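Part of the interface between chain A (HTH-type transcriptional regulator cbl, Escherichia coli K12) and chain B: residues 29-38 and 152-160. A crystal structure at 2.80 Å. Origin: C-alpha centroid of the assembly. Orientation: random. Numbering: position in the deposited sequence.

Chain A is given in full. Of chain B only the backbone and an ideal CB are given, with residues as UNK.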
# COMPACT_ATOMS: atom_id res chain seq x y z
N LEU A 29 11.97 1.65 8.92
CA LEU A 29 12.12 3.03 9.34
C LEU A 29 11.68 3.35 10.75
O LEU A 29 12.25 4.25 11.36
CB LEU A 29 11.40 3.96 8.41
CG LEU A 29 12.15 4.21 7.13
CD1 LEU A 29 11.18 4.79 6.12
CD2 LEU A 29 13.30 5.15 7.38
N PRO A 30 10.66 2.66 11.28
CA PRO A 30 10.15 3.16 12.54
C PRO A 30 11.26 3.26 13.59
O PRO A 30 11.36 4.27 14.31
CB PRO A 30 9.10 2.11 12.90
CG PRO A 30 8.65 1.66 11.56
CD PRO A 30 9.90 1.50 10.81
N GLU A 31 12.10 2.24 13.66
CA GLU A 31 13.18 2.19 14.63
C GLU A 31 14.14 3.38 14.51
O GLU A 31 14.45 4.10 15.46
CB GLU A 31 13.99 0.95 14.37
CG GLU A 31 15.00 0.72 15.43
CD GLU A 31 15.21 -0.77 15.68
OE1 GLU A 31 15.09 -1.55 14.69
OE2 GLU A 31 15.48 -1.14 16.86
N VAL A 32 14.66 3.54 13.31
CA VAL A 32 15.47 4.68 12.96
C VAL A 32 14.75 5.98 13.28
O VAL A 32 15.33 6.89 13.87
CB VAL A 32 15.76 4.67 11.45
CG1 VAL A 32 16.44 5.93 11.03
CG2 VAL A 32 16.59 3.46 11.05
N ILE A 33 13.48 6.11 12.89
CA ILE A 33 12.76 7.33 13.20
C ILE A 33 12.66 7.64 14.69
O ILE A 33 12.83 8.79 15.07
CB ILE A 33 11.42 7.38 12.53
CG1 ILE A 33 11.68 7.69 11.07
CG2 ILE A 33 10.56 8.46 13.15
CD1 ILE A 33 10.53 7.37 10.18
N LYS A 34 12.42 6.64 15.52
CA LYS A 34 12.52 6.83 16.96
C LYS A 34 13.86 7.43 17.35
O LYS A 34 13.92 8.45 18.07
CB LYS A 34 12.32 5.54 17.73
CG LYS A 34 10.88 5.12 17.82
CD LYS A 34 10.64 4.24 19.07
CE LYS A 34 10.98 2.72 18.86
NZ LYS A 34 10.21 1.98 17.78
N ALA A 35 14.94 6.80 16.89
CA ALA A 35 16.29 7.29 17.21
C ALA A 35 16.47 8.74 16.82
O ALA A 35 16.97 9.57 17.59
CB ALA A 35 17.32 6.47 16.48
N PHE A 36 16.10 9.03 15.58
CA PHE A 36 16.24 10.37 15.05
C PHE A 36 15.47 11.40 15.87
O PHE A 36 15.99 12.48 16.12
CB PHE A 36 15.80 10.40 13.61
CG PHE A 36 15.96 11.74 12.95
CD1 PHE A 36 14.90 12.63 12.86
CD2 PHE A 36 17.18 12.11 12.38
CE1 PHE A 36 15.04 13.88 12.24
CE2 PHE A 36 17.32 13.36 11.75
CZ PHE A 36 16.24 14.24 11.69
N ARG A 37 14.25 11.08 16.30
CA ARG A 37 13.44 12.03 17.04
C ARG A 37 14.03 12.36 18.41
O ARG A 37 13.90 13.48 18.88
CB ARG A 37 11.99 11.58 17.11
CG ARG A 37 11.28 11.80 15.75
CD ARG A 37 9.80 11.35 15.69
NE ARG A 37 8.90 12.22 16.45
CZ ARG A 37 7.76 11.80 16.99
NH1 ARG A 37 7.41 10.53 16.83
NH2 ARG A 37 6.98 12.62 17.69
N GLU A 38 14.69 11.39 19.05
CA GLU A 38 15.44 11.66 20.29
C GLU A 38 16.58 12.61 20.02
O GLU A 38 16.71 13.66 20.63
CB GLU A 38 16.09 10.39 20.78
CG GLU A 38 15.14 9.24 20.89
CD GLU A 38 14.83 8.95 22.35
OE1 GLU A 38 14.92 9.90 23.17
OE2 GLU A 38 14.52 7.77 22.66
N UNK B 152 -1.36 3.44 10.32
CA UNK B 152 -1.40 2.84 11.67
C UNK B 152 -0.02 2.78 12.29
O UNK B 152 0.17 3.08 13.48
CB UNK B 152 -2.00 1.43 11.62
N UNK B 153 0.97 2.40 11.49
CA UNK B 153 2.31 2.31 12.01
C UNK B 153 2.77 3.63 12.67
O UNK B 153 3.42 3.61 13.73
CB UNK B 153 3.27 1.92 10.88
N UNK B 154 2.46 4.78 12.06
CA UNK B 154 3.06 6.04 12.55
C UNK B 154 2.17 6.71 13.57
O UNK B 154 2.65 7.52 14.39
CB UNK B 154 3.32 7.00 11.39
N UNK B 155 0.89 6.35 13.56
CA UNK B 155 0.07 6.69 14.72
C UNK B 155 0.59 5.93 15.96
O UNK B 155 0.84 6.51 17.03
CB UNK B 155 -1.40 6.36 14.45
N UNK B 156 0.81 4.62 15.81
CA UNK B 156 1.32 3.84 16.93
C UNK B 156 2.65 4.40 17.36
O UNK B 156 3.10 4.16 18.46
CB UNK B 156 1.45 2.36 16.56
N UNK B 157 3.32 5.13 16.50
CA UNK B 157 4.70 5.43 16.77
C UNK B 157 4.81 6.79 17.35
O UNK B 157 5.90 7.24 17.66
CB UNK B 157 5.56 5.31 15.51
N UNK B 158 3.69 7.47 17.45
CA UNK B 158 3.69 8.76 18.09
C UNK B 158 3.82 9.94 17.17
O UNK B 158 4.04 11.04 17.61
CB UNK B 158 4.82 8.81 19.12
N UNK B 159 3.68 9.74 15.89
CA UNK B 159 4.03 10.81 15.00
C UNK B 159 2.89 11.82 14.77
O UNK B 159 3.15 12.98 14.49
CB UNK B 159 4.48 10.22 13.66
N UNK B 160 1.65 11.38 14.89
CA UNK B 160 0.49 12.26 14.79
C UNK B 160 -0.77 11.41 14.94
O UNK B 160 -0.68 10.23 15.23
CB UNK B 160 0.49 13.03 13.47

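Chain A presents one side of a helix to the end of a helix in chain B and the turn that follows it. L29(A), P30(A), I33(A) and K34(A) offer a largely apolar surface, and R37(A), one turn further on, brings its guanidinium to the chain B backbone.

Position 152 has nothing of the chain A stretch within 5.5 Å of its ideal CB, so many residues would serve; it is K152(B). At 153 CA-to-CB points toward chain A, with the ideal CB 5.4 Å from CG of P30(A). A small or medium side chain with a methyl to offer would suit, such as threonine, valine or alanine. It is T153(B), whose CG2 lies 3.9 Å from CG of P30(A), while its OG1 is hydrogen-bonded elsewhere in the structure.

At 154 the bond points sideways and the ideal CB is remote from chain A. Only a long side chain could cover the distance to L29(A), P30(A) and I33(A); methionine, phenylalanine or tyrosine are all plausible. Y154(B), with chi1 in m, reaches across: its CE2 lies 3.7 Å from CD1 of I33(A), and its OH sits 3.5 Å from CB of L29(A).

Positions 155 and 156 are out of reach, and many residues would serve; they are V155(B) and A156(B).

At 157 CA-to-CB points toward chain A, with the ideal CB 5.4 Å from CB of P30(A) and the apolar surface beyond it. Leucine, isoleucine or methionine would fill this space. L157(B) does so, and of the chain B residues it has the largest area covered by chain A: CD1 packs 3.7 Å from CB of P30(A) and CD2 4.0 Å from CG2 of I33(A). CD1 of L157(B) also lies 4.1 Å from NZ of K34(A).

Position 158 has positive phi (95°) in a Schellman motif. An ideal CB would be jammed against the carbonyl O of the preceding residue, which by itself calls for glycine, and it would stand 3.9 Å from NH1 of R37(A). The residue is G158(B). Its carbonyl O lies near the guanidinium plane and accepts a weak hydrogen bond from NH2 of R37(A) at 3.3 Å.

At 159 the bond runs sideways, with the ideal CB 4.3 Å from NH1 of R37(A). An apolar side chain could cover the guanidinium, and an acidic one could answer its charge. L159(B) takes the first course, placing CD1 over one face, 4.0 Å from NH1 of R37(A).

Position 160 makes no contact; its nearly fully extended backbone, with phi 179°, is easiest for glycine but does not strictly demand it. It is G160(B).

Chain B 152-160: KTYVALGLG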
# COMPACT_ATOMS: atom_id res chain seq x y z
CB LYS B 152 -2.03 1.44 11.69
CG LYS B 152 -3.22 1.20 10.70
CD LYS B 152 -4.19 0.07 11.19
CE LYS B 152 -5.39 -0.14 10.26
NZ LYS B 152 -5.40 -1.55 9.57
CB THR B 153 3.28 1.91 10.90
OG1 THR B 153 2.94 0.61 10.40
CG2 THR B 153 4.77 1.97 11.35
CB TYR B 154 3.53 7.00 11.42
CG TYR B 154 4.75 6.42 10.77
CD1 TYR B 154 4.62 5.53 9.71
CD2 TYR B 154 6.01 6.66 11.28
CE1 TYR B 154 5.73 4.91 9.14
CE2 TYR B 154 7.14 6.06 10.70
CZ TYR B 154 6.98 5.18 9.64
OH TYR B 154 8.03 4.55 9.08
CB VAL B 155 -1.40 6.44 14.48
CG1 VAL B 155 -2.19 6.85 15.71
CG2 VAL B 155 -1.84 7.24 13.27
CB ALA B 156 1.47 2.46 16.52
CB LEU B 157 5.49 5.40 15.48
CG LEU B 157 6.96 5.55 15.73
CD1 LEU B 157 7.57 4.22 15.51
CD2 LEU B 157 7.46 6.51 14.71
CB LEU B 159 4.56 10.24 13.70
CG LEU B 159 5.20 11.22 12.73
CD1 LEU B 159 6.65 11.30 12.98
CD2 LEU B 159 4.97 10.67 11.36
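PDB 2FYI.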